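Local coordinates for protein fructokinase (PDB 3LJS) that probably phosphorylates fructose with ATP, as a bacterial member of the PfkB (ribokinase-like) family of carbohydrate kinases, at residues B[120-124]-B[125-129]; B[195-198]-B[199-202]; B[286-289]-B[290-293]; B[316-319]-B[320-323]. One frame throughout, in Å; residues are numbered along the deposited sequence.

Interaction 1 (B[120-124]-B[125-129])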
ATOM      1  N   GLU B 120       0.058 -18.980 -18.889  1.00 25.27           N
ATOM      2  CA  GLU B 120      -0.312 -20.286 -18.347  1.00 28.10           C
ATOM      3  C   GLU B 120      -1.571 -20.211 -17.476  1.00 27.37           C
ATOM      4  O   GLU B 120      -2.213 -21.231 -17.216  1.00 26.53           O
ATOM      5  CB  GLU B 120       0.841 -20.842 -17.507  1.00 33.00           C
ATOM      6  CG  GLU B 120       1.077 -20.053 -16.225  1.00 38.80           C
ATOM      7  CD  GLU B 120       2.449 -20.286 -15.622  1.00 43.41           C
ATOM      8  OE1 GLU B 120       3.453 -19.976 -16.297  1.00 46.63           O
ATOM      9  OE2 GLU B 120       2.523 -20.769 -14.472  1.00 45.68           O
ATOM     10  N   HIS B 121      -1.924 -19.010 -17.020  1.00 26.56           N
ATOM     11  CA  HIS B 121      -3.099 -18.847 -16.161  1.00 25.15           C
ATOM     12  C   HIS B 121      -4.422 -18.756 -16.915  1.00 23.87           C
ATOM     13  O   HIS B 121      -5.491 -18.830 -16.306  1.00 22.34           O
ATOM     14  CB  HIS B 121      -2.933 -17.619 -15.253  1.00 25.35           C
ATOM     15  CG  HIS B 121      -1.770 -17.717 -14.315  1.00 25.62           C
ATOM     16  ND1 HIS B 121      -1.640 -18.732 -13.390  1.00 26.89           N
ATOM     17  CD2 HIS B 121      -0.663 -16.948 -14.184  1.00 23.53           C
ATOM     18  CE1 HIS B 121      -0.501 -18.587 -12.735  1.00 23.83           C
ATOM     19  NE2 HIS B 121       0.111 -17.513 -13.198  1.00 25.55           N
ATOM     20  N   PHE B 122      -4.357 -18.586 -18.233  1.00 24.07           N
ATOM     21  CA  PHE B 122      -5.575 -18.521 -19.043  1.00 24.28           C
ATOM     22  C   PHE B 122      -6.192 -19.912 -19.086  1.00 26.68           C
ATOM     23  O   PHE B 122      -5.480 -20.911 -19.002  1.00 26.98           O
ATOM     24  CB  PHE B 122      -5.269 -18.086 -20.478  1.00 24.82           C
ATOM     25  CG  PHE B 122      -5.074 -16.610 -20.644  1.00 23.27           C
ATOM     26  CD1 PHE B 122      -6.034 -15.715 -20.190  1.00 21.69           C
ATOM     27  CD2 PHE B 122      -3.954 -16.117 -21.300  1.00 23.78           C
ATOM     28  CE1 PHE B 122      -5.884 -14.348 -20.392  1.00 22.22           C
ATOM     29  CE2 PHE B 122      -3.794 -14.752 -21.508  1.00 22.82           C
ATOM     30  CZ  PHE B 122      -4.764 -13.868 -21.051  1.00 21.81           C
ATOM     31  N   GLN B 123      -7.512 -19.970 -19.219  1.00 27.53           N
ATOM     32  CA  GLN B 123      -8.224 -21.241 -19.287  1.00 29.98           C
ATOM     33  C   GLN B 123      -8.978 -21.335 -20.611  1.00 31.23           C
ATOM     34  O   GLN B 123      -9.707 -20.415 -20.992  1.00 30.17           O
ATOM     35  CB  GLN B 123      -9.199 -21.344 -18.123  1.00 31.30           C
ATOM     36  CG  GLN B 123      -8.526 -21.438 -16.776  1.00 35.81           C
ATOM     37  CD  GLN B 123      -9.483 -21.162 -15.644  1.00 40.07           C
ATOM     38  OE1 GLN B 123     -10.612 -21.653 -15.641  1.00 43.55           O
ATOM     39  NE2 GLN B 123      -9.039 -20.377 -14.670  1.00 43.50           N
ATOM     40  N   ASP B 124      -8.806 -22.448 -21.313  1.00 32.13           N
ATOM     41  CA  ASP B 124      -9.462 -22.630 -22.600  1.00 34.13           C
ATOM     42  C   ASP B 124     -10.977 -22.455 -22.541  1.00 32.52           C
ATOM     43  O   ASP B 124     -11.573 -21.944 -23.482  1.00 32.89           O
ATOM     44  CB  ASP B 124      -9.103 -24.000 -23.184  1.00 38.85           C
ATOM     45  CG  ASP B 124      -7.648 -24.078 -23.626  1.00 44.41           C
ATOM     46  OD1 ASP B 124      -6.913 -23.086 -23.422  1.00 46.43           O
ATOM     47  OD2 ASP B 124      -7.235 -25.122 -24.178  1.00 47.45           O
ATOM     48  N   ALA B 125     -11.592 -22.859 -21.435  1.00 31.98           N
ATOM     49  CA  ALA B 125     -13.041 -22.730 -21.284  1.00 31.73           C
ATOM     50  C   ALA B 125     -13.496 -21.265 -21.333  1.00 30.73           C
ATOM     51  O   ALA B 125     -14.601 -20.968 -21.791  1.00 29.75           O
ATOM     52  CB  ALA B 125     -13.489 -23.374 -19.977  1.00 31.83           C
ATOM     53  N   SER B 126     -12.646 -20.357 -20.853  1.00 28.74           N
ATOM     54  CA  SER B 126     -12.952 -18.924 -20.857  1.00 27.02           C
ATOM     55  C   SER B 126     -13.111 -18.412 -22.285  1.00 25.64           C
ATOM     56  O   SER B 126     -14.080 -17.725 -22.607  1.00 24.92           O
ATOM     57  CB  SER B 126     -11.828 -18.129 -20.178  1.00 26.85           C
ATOM     58  OG  SER B 126     -11.722 -18.452 -18.805  1.00 30.06           O
ATOM     59  N   PHE B 127     -12.142 -18.740 -23.133  1.00 24.20           N
ATOM     60  CA  PHE B 127     -12.162 -18.310 -24.526  1.00 25.67           C
ATOM     61  C   PHE B 127     -13.212 -19.044 -25.360  1.00 27.28           C
ATOM     62  O   PHE B 127     -13.767 -18.478 -26.298  1.00 26.51           O
ATOM     63  CB  PHE B 127     -10.768 -18.482 -25.138  1.00 25.03           C
ATOM     64  CG  PHE B 127      -9.740 -17.543 -24.565  1.00 26.27           C
ATOM     65  CD1 PHE B 127      -9.649 -16.230 -25.022  1.00 24.61           C
ATOM     66  CD2 PHE B 127      -8.898 -17.954 -23.533  1.00 27.03           C
ATOM     67  CE1 PHE B 127      -8.734 -15.331 -24.461  1.00 23.79           C
ATOM     68  CE2 PHE B 127      -7.978 -17.061 -22.960  1.00 27.32           C
ATOM     69  CZ  PHE B 127      -7.898 -15.746 -23.428  1.00 24.80           C
ATOM     70  N   SER B 128     -13.493 -20.297 -25.019  1.00 28.31           N
ATOM     71  CA  SER B 128     -14.499 -21.055 -25.760  1.00 31.68           C
ATOM     72  C   SER B 128     -15.863 -20.384 -25.657  1.00 30.66           C
ATOM     73  O   SER B 128     -16.553 -20.213 -26.660  1.00 31.70           O
ATOM     74  CB  SER B 128     -14.608 -22.487 -25.228  1.00 31.76           C
ATOM     75  OG  SER B 128     -13.432 -23.220 -25.509  1.00 38.67           O
ATOM     76  N   ASP B 129     -16.239 -19.997 -24.441  1.00 30.57           N
ATOM     77  CA  ASP B 129     -17.533 -19.362 -24.197  1.00 31.53           C
ATOM     78  C   ASP B 129     -17.547 -17.846 -24.390  1.00 28.62           C
ATOM     79  O   ASP B 129     -18.607 -17.228 -24.316  1.00 27.56           O
ATOM     80  CB  ASP B 129     -18.018 -19.667 -22.773  1.00 36.91           C
ATOM     81  CG  ASP B 129     -18.004 -21.154 -22.452  1.00 42.77           C
ATOM     82  OD1 ASP B 129     -18.472 -21.956 -23.292  1.00 45.48           O
ATOM     83  OD2 ASP B 129     -17.532 -21.517 -21.352  1.00 45.85           O
TER
HETATM   84  O   HOH W   1      -8.995 -17.645 -18.460  1.00 24.22           O
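Phe122 and Phe127 meet as a T-shaped pair at the start of helix 124-129, where the chain turns from a loop into a short helix with Gln123 as N-cap. The ring of Phe122 offers a face and Phe127 brings its edge. The centroids lie 5.2 Å apart with planes at 74°. The closest atoms are Phe122 CD1 and Phe127 CE2 at 3.6 Å. Phe127 CZ lies over one face of the Phe122 ring, offset toward its rim. Around this pair, Phe10 and Phe117 also meet the Phe122 ring, and Arg155 of helix 143-158 touches both phenylalanines. Next along the chain, Gln123, at the N-cap position, accepts through its backbone O from Ser126 N at 2.9 Å. A water bridges Gln123 N and Ser126 OG, while the side-chain amide of Gln123 is bonded to Asp80 O. Asp124 contributes its carbonyl, which accepts an i to i+4 helical bond from Ser128 N at 3.0 Å. The hydroxyl of Ser128 is folded back beside its own backbone N (chi1 -68°), and this places a second donor on the same acceptor: Ser128 OG reaches Asp124 O at 3.0 Å, from 47° above the carbonyl plane.

Interaction 2 (B[195-198]-B[199-202])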
ATOM      1  N   LYS B 195     -11.529   2.402 -27.770  1.00 20.53           N
ATOM      2  CA  LYS B 195     -12.060   3.572 -27.086  1.00 22.42           C
ATOM      3  C   LYS B 195     -10.905   4.438 -26.599  1.00 22.65           C
ATOM      4  O   LYS B 195     -10.029   3.970 -25.871  1.00 20.31           O
ATOM      5  CB  LYS B 195     -12.932   3.159 -25.901  1.00 21.20           C
ATOM      6  CG  LYS B 195     -13.444   4.338 -25.079  1.00 21.86           C
ATOM      7  CD  LYS B 195     -14.462   3.880 -24.047  1.00 25.16           C
ATOM      8  CE  LYS B 195     -14.861   5.007 -23.103  1.00 25.70           C
ATOM      9  NZ  LYS B 195     -13.768   5.371 -22.169  1.00 25.06           N
ATOM     10  N   LEU B 196     -10.918   5.701 -27.013  1.00 22.66           N
ATOM     11  CA  LEU B 196      -9.883   6.663 -26.649  1.00 25.77           C
ATOM     12  C   LEU B 196     -10.513   7.947 -26.128  1.00 26.18           C
ATOM     13  O   LEU B 196     -11.680   8.233 -26.401  1.00 26.13           O
ATOM     14  CB  LEU B 196      -9.048   7.033 -27.878  1.00 25.67           C
ATOM     15  CG  LEU B 196      -8.314   5.985 -28.708  1.00 24.76           C
ATOM     16  CD1 LEU B 196      -7.750   6.648 -29.957  1.00 26.62           C
ATOM     17  CD2 LEU B 196      -7.200   5.357 -27.887  1.00 24.60           C
ATOM     18  N   SER B 197      -9.735   8.716 -25.373  1.00 25.60           N
ATOM     19  CA  SER B 197     -10.194  10.006 -24.876  1.00 26.28           C
ATOM     20  C   SER B 197      -9.578  10.994 -25.866  1.00 27.49           C
ATOM     21  O   SER B 197      -8.680  10.621 -26.623  1.00 27.47           O
ATOM     22  CB  SER B 197      -9.653  10.270 -23.469  1.00 27.67           C
ATOM     23  OG  SER B 197      -8.238  10.337 -23.487  1.00 26.51           O
ATOM     24  N   SER B 198     -10.055  12.237 -25.876  1.00 29.35           N
ATOM     25  CA  SER B 198      -9.513  13.247 -26.788  1.00 32.12           C
ATOM     26  C   SER B 198      -8.025  13.415 -26.550  1.00 30.98           C
ATOM     27  O   SER B 198      -7.239  13.548 -27.491  1.00 32.31           O
ATOM     28  CB  SER B 198     -10.189  14.605 -26.566  1.00 32.99           C
ATOM     29  OG  SER B 198     -11.578  14.533 -26.812  1.00 41.28           O
ATOM     30  N   GLU B 199      -7.652  13.414 -25.278  1.00 32.69           N
ATOM     31  CA  GLU B 199      -6.264  13.578 -24.880  1.00 34.31           C
ATOM     32  C   GLU B 199      -5.388  12.447 -25.405  1.00 32.67           C
ATOM     33  O   GLU B 199      -4.271  12.686 -25.869  1.00 32.90           O
ATOM     34  CB  GLU B 199      -6.163  13.656 -23.353  1.00 37.35           C
ATOM     35  CG  GLU B 199      -7.005  14.770 -22.721  1.00 44.51           C
ATOM     36  CD  GLU B 199      -8.431  14.340 -22.373  1.00 47.70           C
ATOM     37  OE1 GLU B 199      -9.201  13.970 -23.289  1.00 50.44           O
ATOM     38  OE2 GLU B 199      -8.784  14.375 -21.173  1.00 49.01           O
ATOM     39  N   GLU B 200      -5.889  11.216 -25.335  1.00 30.60           N
ATOM     40  CA  GLU B 200      -5.125  10.072 -25.817  1.00 29.44           C
ATOM     41  C   GLU B 200      -4.987  10.130 -27.337  1.00 29.73           C
ATOM     42  O   GLU B 200      -3.961   9.733 -27.892  1.00 30.14           O
ATOM     43  CB  GLU B 200      -5.791   8.768 -25.371  1.00 28.25           C
ATOM     44  CG  GLU B 200      -5.843   8.624 -23.851  1.00 26.04           C
ATOM     45  CD  GLU B 200      -6.724   7.479 -23.391  1.00 25.72           C
ATOM     46  OE1 GLU B 200      -7.614   7.069 -24.160  1.00 25.75           O
ATOM     47  OE2 GLU B 200      -6.541   7.001 -22.254  1.00 25.21           O
ATOM     48  N   LEU B 201      -6.015  10.643 -28.007  1.00 30.87           N
ATOM     49  CA  LEU B 201      -5.979  10.769 -29.459  1.00 31.30           C
ATOM     50  C   LEU B 201      -4.882  11.779 -29.817  1.00 32.19           C
ATOM     51  O   LEU B 201      -4.129  11.582 -30.772  1.00 32.30           O
ATOM     52  CB  LEU B 201      -7.341  11.242 -29.979  1.00 30.41           C
ATOM     53  CG  LEU B 201      -7.511  11.485 -31.483  1.00 31.09           C
ATOM     54  CD1 LEU B 201      -7.078  10.258 -32.271  1.00 30.61           C
ATOM     55  CD2 LEU B 201      -8.970  11.827 -31.777  1.00 30.40           C
ATOM     56  N   ASP B 202      -4.788  12.852 -29.034  1.00 33.97           N
ATOM     57  CA  ASP B 202      -3.772  13.873 -29.266  1.00 34.41           C
ATOM     58  C   ASP B 202      -2.393  13.283 -29.007  1.00 33.00           C
ATOM     59  O   ASP B 202      -1.458  13.503 -29.778  1.00 32.63           O
ATOM     60  CB  ASP B 202      -4.003  15.081 -28.353  1.00 37.08           C
ATOM     61  CG  ASP B 202      -5.293  15.814 -28.672  1.00 40.79           C
ATOM     62  OD1 ASP B 202      -5.596  15.978 -29.874  1.00 41.11           O
ATOM     63  OD2 ASP B 202      -5.999  16.234 -27.726  1.00 43.97           O
TER
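The backbone passes directly from strand 193-197 into helix 198-207, bringing the CA atoms of Ser197 and Glu200 to 5.2 Å, and the first helical bonds run from Leu201 N to Ser197 O and from Asp202 N to Ser198 O. Ser197 is the N-cap, and with Glu200 it forms a capping box, in which each side chain takes a backbone N-H of the other residue. Ser197 OG, set between its backbone N and carbonyl carbon (chi1 63°), accepts from Glu200 N at 3.1 Å with an angle of 155° at the hydrogen. In return Glu200 OE1 accepts from Ser197 N at 2.9 Å, the donor lying 42° out of the carboxylate plane. The glutamate reaches back along an extended chain, its CG only 3.0 Å from Ser197 OG, and OE1 also comes to 3.4 Å from Leu196 CA. Its other oxygen, OE2, is held by Phe169 N, so each carboxylate oxygen has a backbone N-H donor. Apolar contact is lighter, with Leu196 CD1 and Leu201 CD1 4.3 Å apart. Lys195, an ATP-binding residue though no ATP is bound in this chain, bonds Ala260 O through NZ, and Ser198 OG bonds Thr230 O, close to the nucleotide site. Strand 193-197 lies between strands 162-166 and 226-230 in the large sheet, while Leu201 packs on Val229 and against Ala212 and Val215 of helix 212-220.

Interaction 3 (B[286-289]-B[290-293])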
ATOM      1  N   CYS B 286     -21.261  -2.292 -37.687  1.00 19.48           N
ATOM      2  CA  CYS B 286     -20.458  -1.143 -38.070  1.00 20.16           C
ATOM      3  C   CYS B 286     -20.874  -0.519 -39.392  1.00 23.03           C
ATOM      4  O   CYS B 286     -20.484   0.609 -39.698  1.00 21.94           O
ATOM      5  CB  CYS B 286     -18.983  -1.530 -38.112  1.00 20.42           C
ATOM      6  SG  CYS B 286     -18.326  -1.863 -36.470  1.00 22.13           S
ATOM      7  N   HIS B 287     -21.669  -1.248 -40.172  1.00 22.48           N
ATOM      8  CA  HIS B 287     -22.144  -0.738 -41.454  1.00 26.00           C
ATOM      9  C   HIS B 287     -23.534  -0.123 -41.305  1.00 26.07           C
ATOM     10  O   HIS B 287     -24.109   0.352 -42.281  1.00 25.18           O
ATOM     11  CB  HIS B 287     -22.205  -1.862 -42.495  1.00 28.47           C
ATOM     12  CG  HIS B 287     -20.861  -2.394 -42.891  1.00 32.63           C
ATOM     13  ND1 HIS B 287     -20.707  -3.566 -43.599  1.00 35.47           N
ATOM     14  CD2 HIS B 287     -19.614  -1.911 -42.686  1.00 35.82           C
ATOM     15  CE1 HIS B 287     -19.420  -3.782 -43.811  1.00 35.84           C
ATOM     16  NE2 HIS B 287     -18.735  -2.794 -43.269  1.00 36.96           N
ATOM     17  N   ASP B 288     -24.059  -0.111 -40.083  1.00 24.97           N
ATOM     18  CA  ASP B 288     -25.403   0.420 -39.851  1.00 25.66           C
ATOM     19  C   ASP B 288     -25.487   1.497 -38.763  1.00 22.91           C
ATOM     20  O   ASP B 288     -25.766   1.205 -37.604  1.00 19.30           O
ATOM     21  CB  ASP B 288     -26.334  -0.747 -39.524  1.00 30.05           C
ATOM     22  CG  ASP B 288     -27.763  -0.316 -39.325  1.00 34.43           C
ATOM     23  OD1 ASP B 288     -28.128   0.790 -39.785  1.00 37.42           O
ATOM     24  OD2 ASP B 288     -28.523  -1.098 -38.716  1.00 39.16           O
ATOM     25  N   PRO B 289     -25.270   2.767 -39.141  1.00 21.46           N
ATOM     26  CA  PRO B 289     -25.308   3.910 -38.222  1.00 21.67           C
ATOM     27  C   PRO B 289     -26.535   3.954 -37.319  1.00 23.63           C
ATOM     28  O   PRO B 289     -26.459   4.434 -36.185  1.00 21.79           O
ATOM     29  CB  PRO B 289     -25.235   5.109 -39.166  1.00 23.18           C
ATOM     30  CG  PRO B 289     -24.382   4.588 -40.282  1.00 20.72           C
ATOM     31  CD  PRO B 289     -24.984   3.215 -40.514  1.00 19.74           C
ATOM     32  N   GLU B 290     -27.665   3.457 -37.818  1.00 23.40           N
ATOM     33  CA  GLU B 290     -28.890   3.439 -37.032  1.00 24.97           C
ATOM     34  C   GLU B 290     -28.722   2.540 -35.797  1.00 24.17           C
ATOM     35  O   GLU B 290     -29.141   2.901 -34.697  1.00 22.77           O
ATOM     36  CB  GLU B 290     -30.061   2.970 -37.905  1.00 29.77           C
ATOM     37  CG  GLU B 290     -31.388   2.886 -37.177  1.00 36.62           C
ATOM     38  CD  GLU B 290     -32.579   2.832 -38.126  1.00 41.51           C
ATOM     39  OE1 GLU B 290     -32.622   1.938 -39.006  1.00 41.06           O
ATOM     40  OE2 GLU B 290     -33.477   3.690 -37.984  1.00 44.66           O
ATOM     41  N   SER B 291     -28.108   1.372 -35.977  1.00 22.28           N
ATOM     42  CA  SER B 291     -27.873   0.468 -34.856  1.00 22.72           C
ATOM     43  C   SER B 291     -26.776   1.039 -33.951  1.00 21.50           C
ATOM     44  O   SER B 291     -26.858   0.946 -32.728  1.00 18.99           O
ATOM     45  CB  SER B 291     -27.447  -0.914 -35.353  1.00 24.07           C
ATOM     46  OG  SER B 291     -28.477  -1.518 -36.118  1.00 31.37           O
ATOM     47  N   ILE B 292     -25.745   1.620 -34.560  1.00 20.45           N
ATOM     48  CA  ILE B 292     -24.647   2.199 -33.792  1.00 19.65           C
ATOM     49  C   ILE B 292     -25.186   3.252 -32.825  1.00 20.42           C
ATOM     50  O   ILE B 292     -24.902   3.209 -31.630  1.00 19.70           O
ATOM     51  CB  ILE B 292     -23.594   2.848 -34.719  1.00 19.62           C
ATOM     52  CG1 ILE B 292     -22.931   1.771 -35.586  1.00 18.65           C
ATOM     53  CG2 ILE B 292     -22.530   3.586 -33.880  1.00 20.91           C
ATOM     54  CD1 ILE B 292     -21.946   2.320 -36.609  1.00 18.96           C
ATOM     55  N   VAL B 293     -25.976   4.188 -33.342  1.00 19.94           N
ATOM     56  CA  VAL B 293     -26.555   5.237 -32.509  1.00 21.32           C
ATOM     57  C   VAL B 293     -27.464   4.655 -31.425  1.00 22.01           C
ATOM     58  O   VAL B 293     -27.434   5.093 -30.276  1.00 21.22           O
ATOM     59  CB  VAL B 293     -27.362   6.245 -33.364  1.00 23.38           C
ATOM     60  CG1 VAL B 293     -28.115   7.214 -32.469  1.00 22.98           C
ATOM     61  CG2 VAL B 293     -26.418   7.010 -34.285  1.00 23.44           C
TER
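Asp288 and Ser291 make the tight polar part of this helix start: Ser291 OG donates to Asp288 OD2 at 2.6 Å, meeting the carboxylate from 52° out of its plane. Asp288 is the N-cap of helix 289-305. Its CG lies anti to the backbone N (chi1 -178°), which swings the carboxylate forward over the first turn. There OD1 takes a weak bond from Glu290 N at 3.3 Å while OD2 holds the serine hydroxyl. The backbone carbonyl works as well: Asp288 O accepts from Ile292 N at 3.1 Å in the carbonyl plane, with 165° at the hydrogen, and more weakly from Ser291 N. Pro289 begins the helix, and its O accepts from Val293 N at 2.9 Å. On the buried side, Ile292 lays CG1 beside Asp288 O and sends CD1 to 3.8 Å from Cys286 O, with Trp238 and Thr240 of strand 237-240 and Phe285 packed around the isoleucine. Exposed Pro289 still touches Trp238. Glu290 is the loose side: its extended chain leads the carboxylate away, so contact there rests on CB, 3.5 Å from Asp288 OD1. The two side chains point the same way, but their carboxylates do not touch: Asp288 OD1 and Glu290 OE1 are 4.7 Å apart. The serine hydroxyl, the weak bond from Glu290 N and the helix start would probably favour the ionised form of Asp288.

Interaction 4 (B[316-319]-B[320-323])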
HETATM    1  N   MSE B 316     -23.802   0.596  -9.800  1.00 28.20           N
HETATM    2  CA  MSE B 316     -24.025   0.384 -11.228  1.00 27.16           C
HETATM    3  C   MSE B 316     -25.533   0.218 -11.402  1.00 25.23           C
HETATM    4  O   MSE B 316     -26.208  -0.327 -10.529  1.00 23.77           O
HETATM    5  CB  MSE B 316     -23.291  -0.872 -11.706  1.00 30.01           C
HETATM    6  CG  MSE B 316     -21.780  -0.799 -11.527  1.00 35.94           C
HETATM    7 SE   MSE B 316     -21.002   0.655 -12.543  1.00 45.85          SE
HETATM    8  CE  MSE B 316     -19.175  -0.014 -12.662  1.00 42.10           C
ATOM      9  N   PRO B 317     -26.082   0.685 -12.531  1.00 22.66           N
ATOM     10  CA  PRO B 317     -27.524   0.564 -12.752  1.00 22.04           C
ATOM     11  C   PRO B 317     -27.979  -0.786 -13.311  1.00 22.26           C
ATOM     12  O   PRO B 317     -27.225  -1.472 -14.005  1.00 20.90           O
ATOM     13  CB  PRO B 317     -27.803   1.700 -13.723  1.00 21.60           C
ATOM     14  CG  PRO B 317     -26.583   1.637 -14.616  1.00 22.41           C
ATOM     15  CD  PRO B 317     -25.446   1.469 -13.607  1.00 20.64           C
HETATM   16  N   MSE B 318     -29.214  -1.158 -12.994  1.00 20.95           N
HETATM   17  CA  MSE B 318     -29.793  -2.395 -13.493  1.00 20.34           C
HETATM   18  C   MSE B 318     -30.424  -2.085 -14.851  1.00 19.04           C
HETATM   19  O   MSE B 318     -30.638  -0.920 -15.193  1.00 17.36           O
HETATM   20  CB  MSE B 318     -30.865  -2.918 -12.535  1.00 23.29           C
HETATM   21  CG  MSE B 318     -30.346  -3.278 -11.154  1.00 29.21           C
HETATM   22 SE   MSE B 318     -31.771  -3.981 -10.031  1.00 41.52          SE
HETATM   23  CE  MSE B 318     -32.728  -2.327  -9.724  1.00 28.92           C
ATOM     24  N   LEU B 319     -30.719  -3.126 -15.620  1.00 18.65           N
ATOM     25  CA  LEU B 319     -31.304  -2.941 -16.943  1.00 19.88           C
ATOM     26  C   LEU B 319     -32.574  -2.087 -16.905  1.00 19.84           C
ATOM     27  O   LEU B 319     -32.723  -1.147 -17.685  1.00 17.85           O
ATOM     28  CB  LEU B 319     -31.604  -4.299 -17.583  1.00 19.43           C
ATOM     29  CG  LEU B 319     -32.247  -4.254 -18.973  1.00 20.35           C
ATOM     30  CD1 LEU B 319     -31.352  -3.475 -19.930  1.00 19.06           C
ATOM     31  CD2 LEU B 319     -32.467  -5.673 -19.479  1.00 19.72           C
ATOM     32  N   SER B 320     -33.475  -2.401 -15.979  1.00 20.12           N
ATOM     33  CA  SER B 320     -34.729  -1.662 -15.859  1.00 19.58           C
ATOM     34  C   SER B 320     -34.511  -0.157 -15.681  1.00 19.45           C
ATOM     35  O   SER B 320     -35.226   0.652 -16.275  1.00 19.59           O
ATOM     36  CB  SER B 320     -35.545  -2.204 -14.683  1.00 18.68           C
ATOM     37  OG  SER B 320     -34.793  -2.143 -13.480  1.00 22.93           O
ATOM     38  N   GLU B 321     -33.530   0.210 -14.863  1.00 18.43           N
ATOM     39  CA  GLU B 321     -33.226   1.612 -14.606  1.00 19.09           C
ATOM     40  C   GLU B 321     -32.651   2.317 -15.831  1.00 18.86           C
ATOM     41  O   GLU B 321     -32.957   3.483 -16.084  1.00 17.19           O
ATOM     42  CB  GLU B 321     -32.247   1.719 -13.438  1.00 19.61           C
ATOM     43  CG  GLU B 321     -32.789   1.094 -12.170  1.00 22.74           C
ATOM     44  CD  GLU B 321     -31.808   1.157 -11.023  1.00 24.13           C
ATOM     45  OE1 GLU B 321     -30.657   0.711 -11.204  1.00 23.42           O
ATOM     46  OE2 GLU B 321     -32.190   1.644  -9.939  1.00 28.30           O
ATOM     47  N   VAL B 322     -31.811   1.615 -16.584  1.00 18.06           N
ATOM     48  CA  VAL B 322     -31.232   2.192 -17.791  1.00 18.13           C
ATOM     49  C   VAL B 322     -32.326   2.390 -18.843  1.00 18.33           C
ATOM     50  O   VAL B 322     -32.428   3.454 -19.454  1.00 18.36           O
ATOM     51  CB  VAL B 322     -30.138   1.279 -18.381  1.00 18.27           C
ATOM     52  CG1 VAL B 322     -29.636   1.862 -19.705  1.00 18.73           C
ATOM     53  CG2 VAL B 322     -28.997   1.131 -17.389  1.00 18.48           C
ATOM     54  N   LEU B 323     -33.146   1.364 -19.055  1.00 18.44           N
ATOM     55  CA  LEU B 323     -34.219   1.464 -20.035  1.00 19.44           C
ATOM     56  C   LEU B 323     -35.231   2.547 -19.653  1.00 20.64           C
ATOM     57  O   LEU B 323     -35.763   3.227 -20.527  1.00 20.69           O
ATOM     58  CB  LEU B 323     -34.916   0.105 -20.207  1.00 19.52           C
ATOM     59  CG  LEU B 323     -34.036  -1.001 -20.812  1.00 21.53           C
ATOM     60  CD1 LEU B 323     -34.817  -2.311 -20.899  1.00 22.54           C
ATOM     61  CD2 LEU B 323     -33.563  -0.572 -22.205  1.00 19.43           C
TER
HETATM   62  O   HOH W   2     -28.601   0.242  -9.040  1.00 44.67           O
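Met318 N and Glu321 OE1 form the central bond here, 3.0 Å long and nearly straight at 174°, using the anti lone pair of the carboxylate oxygen. Met318 is the N-cap of helix 319-328, and the glutamate three residues on reaches back to its backbone N-H. This is the return half of a capping-box pattern; the selenomethionine side chain at the N-cap offers no oxygen for the forward half. The same OE1 approaches Pro317 CA to 3.5 Å. Glu321 gets there with its CG beside its own backbone N (chi1 -59°) and an extended chain that carries the carboxylate back past the cap. Selenomethionine Met318, bent at its last torsion (chi3 -72°), curls CE to within 3.8 Å of Glu321 CD, so the methyl lies against the carboxyl group. Two apolar contacts complete this shell. Pro317 CG meets Val322 CG2 at 3.7 Å, and CG of Leu319 meets Leu323 CD1 at 3.8 Å one turn along the helix. The backbone bonds from Val322 N to Met318 O and from Leu323 N to Leu319 O begin the helix beneath these contacts. Further out, a water donates both to Glu321 OE1 and to Met316 O, giving OE1 a second hydrogen-bond donor. Arg48 NE holds that same Met316 carbonyl. Helix 38-49 thus lies along one flank, with Met316 on Val44 and Ala45, Met318 on Arg48 and Val322 on Leu49. Helix 289-305 packs against Pro317 through Leu305, against Leu319 through Phe298, and against Val322 through both Phe298 and Ala301.

Overall arrangement
All four interactions are helix starts, spread in series along the chain without touching one another. Interaction 2 is the one at the nucleotide site: it contains Lys195, and its serines approach Thr230 and Asp231, further ATP-binding residues, although ATP is absent from this chain. Interaction 1 lies on the opposite side of the chain's centre, about 31 Å away between centres. Interactions 3 and 4 have centres about 22 Å apart and share helix 289-305, which interaction 3 begins and against which interaction 4 packs. Pro317 of interaction 4 is about 12 Å from ATP-binding Gly261, between side chains. Side-chain capping is reciprocal in 195-202, backward alone in 316-323 and forward alone in 286-293.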